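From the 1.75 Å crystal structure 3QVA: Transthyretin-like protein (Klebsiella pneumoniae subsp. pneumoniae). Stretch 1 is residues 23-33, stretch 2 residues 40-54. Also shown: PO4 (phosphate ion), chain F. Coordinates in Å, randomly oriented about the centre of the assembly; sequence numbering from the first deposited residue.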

ATOM      1  N   THR A  23      12.075   8.292  -2.412  1.00 19.97           N
ATOM      2  CA  THR A  23      13.283   8.097  -3.212  1.00 19.99           C
ATOM      3  C   THR A  23      13.531   6.608  -3.444  1.00 19.36           C
ATOM      4  O   THR A  23      13.096   5.774  -2.639  1.00 19.53           O
ATOM      5  CB  THR A  23      14.528   8.709  -2.524  1.00 20.21           C
ATOM      6  OG1 THR A  23      14.690   8.128  -1.226  1.00 21.31           O
ATOM      7  CG2 THR A  23      14.390  10.221  -2.388  1.00 21.14           C
ATOM      8  N   PRO A  24      14.226   6.264  -4.545  1.00 18.71           N
ATOM      9  CA  PRO A  24      14.598   4.871  -4.755  1.00 17.91           C
ATOM     10  C   PRO A  24      15.537   4.400  -3.651  1.00 17.29           C
ATOM     11  O   PRO A  24      16.374   5.173  -3.174  1.00 16.90           O
ATOM     12  CB  PRO A  24      15.334   4.902  -6.099  1.00 18.21           C
ATOM     13  CG  PRO A  24      14.843   6.136  -6.773  1.00 19.04           C
ATOM     14  CD  PRO A  24      14.659   7.118  -5.668  1.00 18.56           C
ATOM     15  N   ALA A  25      15.395   3.140  -3.255  1.00 16.14           N
ATOM     16  CA  ALA A  25      16.210   2.582  -2.184  1.00 15.62           C
ATOM     17  C   ALA A  25      17.435   1.915  -2.792  1.00 15.70           C
ATOM     18  O   ALA A  25      17.326   0.858  -3.412  1.00 15.01           O
ATOM     19  CB  ALA A  25      15.401   1.585  -1.354  1.00 15.52           C
ATOM     20  N   GLU A  26      18.587   2.572  -2.644  1.00 16.02           N
ATOM     21  CA  GLU A  26      19.854   2.082  -3.203  1.00 16.50           C
ATOM     22  C   GLU A  26      20.644   1.284  -2.168  1.00 15.96           C
ATOM     23  O   GLU A  26      20.802   1.717  -1.022  1.00 16.16           O
ATOM     24  CB  GLU A  26      20.701   3.255  -3.720  1.00 16.97           C
ATOM     25  CG  GLU A  26      22.071   2.865  -4.287  1.00 19.06           C
ATOM     26  CD  GLU A  26      22.954   4.070  -4.606  1.00 23.52           C
ATOM     27  OE1 GLU A  26      24.042   3.865  -5.193  1.00 25.36           O
ATOM     28  OE2 GLU A  26      22.567   5.215  -4.275  1.00 23.79           O
ATOM     29  N   GLY A  27      21.143   0.124  -2.584  1.00 15.86           N
ATOM     30  CA  GLY A  27      21.987  -0.716  -1.734  1.00 15.54           C
ATOM     31  C   GLY A  27      21.239  -1.713  -0.861  1.00 14.99           C
ATOM     32  O   GLY A  27      21.765  -2.170   0.151  1.00 15.12           O
ATOM     33  N   VAL A  28      20.009  -2.044  -1.245  1.00 14.52           N
ATOM     34  CA  VAL A  28      19.238  -3.079  -0.549  1.00 14.31           C
ATOM     35  C   VAL A  28      19.612  -4.421  -1.149  1.00 14.45           C
ATOM     36  O   VAL A  28      19.560  -4.593  -2.375  1.00 14.71           O
ATOM     37  CB  VAL A  28      17.705  -2.884  -0.706  1.00 13.93           C
ATOM     38  CG1 VAL A  28      16.945  -3.909   0.140  1.00 14.09           C
ATOM     39  CG2 VAL A  28      17.295  -1.473  -0.323  1.00 13.84           C
ATOM     40  N   THR A  29      19.995  -5.367  -0.295  1.00 14.69           N
ATOM     41  CA  THR A  29      20.266  -6.729  -0.739  1.00 15.51           C
ATOM     42  C   THR A  29      18.954  -7.473  -0.922  1.00 15.17           C
ATOM     43  O   THR A  29      18.081  -7.412  -0.059  1.00 14.68           O
ATOM     44  CB  THR A  29      21.183  -7.482   0.259  1.00 15.78           C
ATOM     45  OG1 THR A  29      22.493  -6.900   0.206  1.00 17.62           O
ATOM     46  CG2 THR A  29      21.295  -8.954  -0.108  1.00 18.09           C
ATOM     47  N   VAL A  30      18.821  -8.150  -2.061  1.00 14.86           N
ATOM     48  CA  VAL A  30      17.629  -8.930  -2.392  1.00 14.79           C
ATOM     49  C   VAL A  30      18.031 -10.312  -2.906  1.00 15.32           C
ATOM     50  O   VAL A  30      18.793 -10.427  -3.875  1.00 15.33           O
ATOM     51  CB  VAL A  30      16.748  -8.234  -3.468  1.00 14.53           C
ATOM     52  CG1 VAL A  30      15.422  -8.970  -3.627  1.00 14.43           C
ATOM     53  CG2 VAL A  30      16.505  -6.766  -3.125  1.00 14.01           C
ATOM     54  N   SER A  31      17.505 -11.356  -2.266  1.00 15.87           N
ATOM     55  CA  SER A  31      17.810 -12.727  -2.662  1.00 16.53           C
ATOM     56  C   SER A  31      16.620 -13.434  -3.297  1.00 16.97           C
ATOM     57  O   SER A  31      15.465 -13.164  -2.962  1.00 16.47           O
ATOM     58  CB  SER A  31      18.331 -13.537  -1.470  1.00 16.53           C
ATOM     59  OG  SER A  31      17.322 -13.728  -0.491  1.00 18.08           O
ATOM     60  N   LEU A  32      16.919 -14.339  -4.225  1.00 17.43           N
ATOM     61  CA  LEU A  32      15.904 -15.184  -4.833  1.00 18.52           C
ATOM     62  C   LEU A  32      16.190 -16.629  -4.462  1.00 19.19           C
ATOM     63  O   LEU A  32      17.324 -17.093  -4.588  1.00 18.85           O
ATOM     64  CB  LEU A  32      15.899 -15.038  -6.359  1.00 18.37           C
ATOM     65  CG  LEU A  32      14.936 -15.952  -7.129  1.00 18.79           C
ATOM     66  CD1 LEU A  32      13.483 -15.611  -6.810  1.00 19.42           C
ATOM     67  CD2 LEU A  32      15.193 -15.868  -8.633  1.00 18.68           C
ATOM     68  N   SER A  33      15.164 -17.330  -3.998  1.00 20.37           N
ATOM     69  CA  SER A  33      15.301 -18.747  -3.702  1.00 22.25           C
ATOM     70  C   SER A  33      14.145 -19.564  -4.265  1.00 23.39           C
ATOM     71  O   SER A  33      13.068 -19.033  -4.558  1.00 23.25           O
ATOM     72  CB  SER A  33      15.458 -18.983  -2.196  1.00 22.16           C
ATOM     73  OG  SER A  33      14.268 -18.671  -1.505  1.00 23.68           O
ATOM     74  N   ALA A  40      19.985 -16.573  -6.384  1.00 20.38           N
ATOM     75  CA  ALA A  40      20.625 -15.295  -6.641  1.00 19.32           C
ATOM     76  C   ALA A  40      20.630 -14.446  -5.385  1.00 18.62           C
ATOM     77  O   ALA A  40      19.751 -14.578  -4.534  1.00 18.29           O
ATOM     78  CB  ALA A  40      19.915 -14.559  -7.775  1.00 19.21           C
ATOM     79  N   ASN A  41      21.641 -13.592  -5.274  1.00 17.87           N
ATOM     80  CA  ASN A  41      21.718 -12.595  -4.219  1.00 17.67           C
ATOM     81  C   ASN A  41      22.311 -11.349  -4.845  1.00 17.34           C
ATOM     82  O   ASN A  41      23.458 -11.368  -5.308  1.00 16.94           O
ATOM     83  CB  ASN A  41      22.574 -13.099  -3.048  1.00 17.90           C
ATOM     84  CG  ASN A  41      22.501 -12.190  -1.832  1.00 19.13           C
ATOM     85  OD1 ASN A  41      21.418 -11.922  -1.303  1.00 21.19           O
ATOM     86  ND2 ASN A  41      23.654 -11.704  -1.384  1.00 18.96           N
ATOM     87  N   LEU A  42      21.514 -10.281  -4.898  1.00 16.61           N
ATOM     88  CA  LEU A  42      21.891  -9.073  -5.627  1.00 16.47           C
ATOM     89  C   LEU A  42      21.584  -7.814  -4.819  1.00 16.39           C
ATOM     90  O   LEU A  42      21.053  -7.905  -3.708  1.00 16.43           O
ATOM     91  CB  LEU A  42      21.226  -9.050  -7.017  1.00 16.03           C
ATOM     92  CG  LEU A  42      21.588 -10.223  -7.945  1.00 15.80           C
ATOM     93  CD1 LEU A  42      20.700 -10.284  -9.172  1.00 16.27           C
ATOM     94  CD2 LEU A  42      23.058 -10.144  -8.349  1.00 15.76           C
ATOM     95  N   VAL A  43      21.955  -6.651  -5.355  1.00 16.47           N
ATOM     96  CA  VAL A  43      21.789  -5.382  -4.641  1.00 16.77           C
ATOM     97  C   VAL A  43      21.166  -4.339  -5.564  1.00 16.89           C
ATOM     98  O   VAL A  43      21.534  -4.240  -6.737  1.00 16.73           O
ATOM     99  CB  VAL A  43      23.133  -4.855  -4.063  1.00 17.15           C
ATOM    100  CG1 VAL A  43      22.904  -3.672  -3.146  1.00 17.50           C
ATOM    101  CG2 VAL A  43      23.833  -5.930  -3.293  1.00 17.87           C
ATOM    102  N   THR A  44      20.215  -3.565  -5.038  1.00 16.71           N
ATOM    103  CA  THR A  44      19.573  -2.529  -5.834  1.00 17.00           C
ATOM    104  C   THR A  44      20.571  -1.440  -6.194  1.00 17.72           C
ATOM    105  O   THR A  44      21.418  -1.066  -5.377  1.00 18.16           O
ATOM    106  CB  THR A  44      18.390  -1.877  -5.105  1.00 16.54           C
ATOM    107  OG1 THR A  44      18.833  -1.343  -3.846  1.00 15.84           O
ATOM    108  CG2 THR A  44      17.269  -2.898  -4.883  1.00 15.06           C
ATOM    109  N   ASN A  45      20.461  -0.941  -7.420  1.00 18.56           N
ATOM    110  CA  ASN A  45      21.303   0.164  -7.883  1.00 19.37           C
ATOM    111  C   ASN A  45      20.786   1.540  -7.434  1.00 19.80           C
ATOM    112  O   ASN A  45      19.868   1.628  -6.618  1.00 19.80           O
ATOM    113  CB  ASN A  45      21.487   0.091  -9.404  1.00 19.47           C
ATOM    114  CG  ASN A  45      20.183   0.245 -10.171  1.00 19.49           C
ATOM    115  OD1 ASN A  45      19.212   0.812  -9.671  1.00 19.58           O
ATOM    116  ND2 ASN A  45      20.160  -0.258 -11.399  1.00 20.40           N
ATOM    117  N   ALA A  46      21.379   2.611  -7.968  1.00 20.09           N
ATOM    118  CA  ALA A  46      20.993   3.980  -7.623  1.00 20.36           C
ATOM    119  C   ALA A  46      19.525   4.314  -7.933  1.00 20.08           C
ATOM    120  O   ALA A  46      18.952   5.218  -7.324  1.00 20.87           O
ATOM    121  CB  ALA A  46      21.930   4.980  -8.310  1.00 20.62           C
ATOM    122  N   GLN A  47      18.925   3.588  -8.876  1.00 19.81           N
ATOM    123  CA  GLN A  47      17.510   3.769  -9.214  1.00 19.19           C
ATOM    124  C   GLN A  47      16.607   2.817  -8.429  1.00 18.55           C
ATOM    125  O   GLN A  47      15.400   2.753  -8.678  1.00 17.98           O
ATOM    126  CB  GLN A  47      17.281   3.592 -10.720  1.00 19.46           C
ATOM    127  CG  GLN A  47      17.694   4.795 -11.563  1.00 20.32           C
ATOM    128  N   GLY A  48      17.200   2.095  -7.480  1.00 17.59           N
ATOM    129  CA  GLY A  48      16.466   1.164  -6.619  1.00 17.16           C
ATOM    130  C   GLY A  48      16.122  -0.133  -7.320  1.00 16.85           C
ATOM    131  O   GLY A  48      15.249  -0.876  -6.868  1.00 16.72           O
ATOM    132  N   ARG A  49      16.825  -0.428  -8.413  1.00 16.56           N
ATOM    133  CA  ARG A  49      16.418  -1.515  -9.309  1.00 16.61           C
ATOM    134  C   ARG A  49      17.384  -2.689  -9.378  1.00 16.75           C
ATOM    135  O   ARG A  49      18.589  -2.540  -9.159  1.00 16.73           O
ATOM    136  CB  ARG A  49      16.168  -0.971 -10.723  1.00 16.88           C
ATOM    137  CG  ARG A  49      14.957  -0.049 -10.813  1.00 17.87           C
ATOM    138  CD  ARG A  49      14.779   0.483 -12.216  1.00 20.09           C
ATOM    139  NE  ARG A  49      13.703   1.469 -12.303  1.00 21.65           N
ATOM    140  CZ  ARG A  49      12.420   1.174 -12.510  1.00 23.01           C
ATOM    141  NH1 ARG A  49      12.029  -0.086 -12.648  1.00 22.26           N
ATOM    142  NH2 ARG A  49      11.523   2.151 -12.582  1.00 23.45           N
ATOM    143  N   ILE A  50      16.824  -3.863  -9.650  1.00 16.53           N
ATOM    144  CA  ILE A  50      17.580  -5.038 -10.065  1.00 16.92           C
ATOM    145  C   ILE A  50      16.901  -5.521 -11.340  1.00 17.29           C
ATOM    146  O   ILE A  50      15.734  -5.932 -11.315  1.00 16.96           O
ATOM    147  CB  ILE A  50      17.609  -6.153  -8.983  1.00 16.69           C
ATOM    148  CG1 ILE A  50      18.377  -5.681  -7.744  1.00 16.37           C
ATOM    149  CG2 ILE A  50      18.255  -7.433  -9.541  1.00 16.71           C
ATOM    150  CD1 ILE A  50      18.138  -6.540  -6.509  1.00 16.29           C
ATOM    151  N   ALA A  51      17.622  -5.444 -12.459  1.00 17.88           N
ATOM    152  CA  ALA A  51      17.030  -5.708 -13.777  1.00 18.75           C
ATOM    153  C   ALA A  51      16.670  -7.167 -14.028  1.00 19.31           C
ATOM    154  O   ALA A  51      15.681  -7.456 -14.712  1.00 19.64           O
ATOM    155  CB  ALA A  51      17.939  -5.182 -14.892  1.00 18.94           C
ATOM    156  N   THR A  52      17.470  -8.079 -13.482  1.00 19.98           N
ATOM    157  CA  THR A  52      17.249  -9.517 -13.647  1.00 20.62           C
ATOM    158  C   THR A  52      17.911 -10.320 -12.525  1.00 20.66           C
ATOM    159  O   THR A  52      18.944  -9.911 -11.987  1.00 20.59           O
ATOM    160  CB  THR A  52      17.732 -10.020 -15.042  1.00 20.97           C
ATOM    161  OG1 THR A  52      17.343 -11.389 -15.229  1.00 21.95           O
ATOM    162  CG2 THR A  52      19.253  -9.872 -15.194  1.00 21.53           C
ATOM    163  N   PHE A  53      17.306 -11.452 -12.170  1.00 20.86           N
ATOM    164  CA  PHE A  53      17.856 -12.337 -11.143  1.00 21.54           C
ATOM    165  C   PHE A  53      18.445 -13.610 -11.732  1.00 23.07           C
ATOM    166  O   PHE A  53      18.839 -14.517 -10.998  1.00 23.21           O
ATOM    167  CB  PHE A  53      16.794 -12.686 -10.096  1.00 20.72           C
ATOM    168  CG  PHE A  53      16.518 -11.570  -9.127  1.00 18.19           C
ATOM    169  CD1 PHE A  53      17.206 -11.495  -7.919  1.00 16.45           C
ATOM    170  CD2 PHE A  53      15.578 -10.594  -9.427  1.00 17.21           C
ATOM    171  CE1 PHE A  53      16.958 -10.455  -7.020  1.00 15.19           C
ATOM    172  CE2 PHE A  53      15.323  -9.555  -8.540  1.00 16.85           C
ATOM    173  CZ  PHE A  53      16.013  -9.483  -7.334  1.00 15.07           C
ATOM    174  N   SER A  54      18.505 -13.664 -13.059  1.00 24.90           N
ATOM    175  CA  SER A  54      18.966 -14.856 -13.768  1.00 26.68           C
ATOM    176  C   SER A  54      19.479 -14.489 -15.156  1.00 28.10           C
ATOM    177  O   SER A  54      18.975 -13.551 -15.782  1.00 28.52           O
ATOM    178  CB  SER A  54      17.828 -15.873 -13.884  1.00 26.85           C
ATOM    179  OG  SER A  54      16.740 -15.331 -14.620  1.00 26.85           O
TER
HETATM  180  P   PO4 F 109       7.247   1.981 -13.076  0.50 25.73           P
HETATM  181  O1  PO4 F 109       7.039   0.614 -13.680  0.50 25.14           O
HETATM  182  O2  PO4 F 109       5.931   2.482 -12.514  0.50 24.91           O
HETATM  183  O3  PO4 F 109       8.258   1.864 -11.960  0.50 25.11           O
HETATM  184  O4  PO4 F 109       7.768   2.938 -14.123  0.50 25.13           O

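Where this antiparallel ladder runs out, a threonine hydroxyl stands in for a carbonyl: T44 OG1, not T44 O, receives V28 N, at 2.9 Å, while T44 O accepts from G27 N at 3.0 Å. T44, with chi1 in the p well, turns its side chain toward the other stretch, and its OG1 also donates to A25 O at 2.7 Å. One small polar side chain thus ties together both ends of the A25–V28 loop. The backbone of the same residue adds a further hydrogen bond, T44 N to V28 O at 2.9 Å. Threonine suits this buried place because its hydroxyl lies close to the main chain and can both give and receive, serving a carbonyl and an amide of the loop at once.

Beyond this junction the contact becomes a textbook antiparallel pair, with strand directions 159° apart. V30 faces L42 and exchanges hydrogen bonds with it, V30 N to L42 O at 2.8 Å and L42 N to V30 O at 2.9 Å. L32 and A40 repeat the pattern, L32 N reaching A40 O at 2.9 Å and A40 N reaching L32 O at a longer 3.3 Å. S31–N41 lies between these rungs and T29–V43 on the T44 side of the first; both are non-hydrogen-bonded, and there CA–H groups approach carbonyls instead: T29 CA lies 3.3 Å from L42 O, and S31 CA 3.3 Å from A40 O.

Together the stretches bury 788 Å², both sides summed, and alternation along the strands sorts the side chains. On one face V30 and L32 are buried against apolar partners: V30 CB meets I50 CD1 at 3.7 Å, V30 CG1 meets F53 CZ at 3.8 Å, and L32 CD2 packs 3.9 Å from F53 CB. The small methyl of A40 completes the set, its CB 4.3 Å from L32 CB. The other face, carrying T29, S31, N41 and V43, is more polar; the end of N41 leans across the pair, placing OD1 3.2 Å from T29 CG2 and 3.5 Å from S31 CB.

Just past T44, a type I turn from N45 to G48 presents its backbone to P24 and A25. N45 OD1 steadies the turn by accepting from Q47 N at 2.9 Å and R49 N at 3.0 Å. Both glycines have positive phi. A CB on G48 would lie only 3.1 Å from P24 CB, a tight fit; the bare CA instead approaches A25 O at 3.3 Å. At G27, a CB would be jammed against the preceding carbonyl. The general lesson is that regular pairing supplies the register, while a well-placed hydroxyl and two glycines let the chain depart from it.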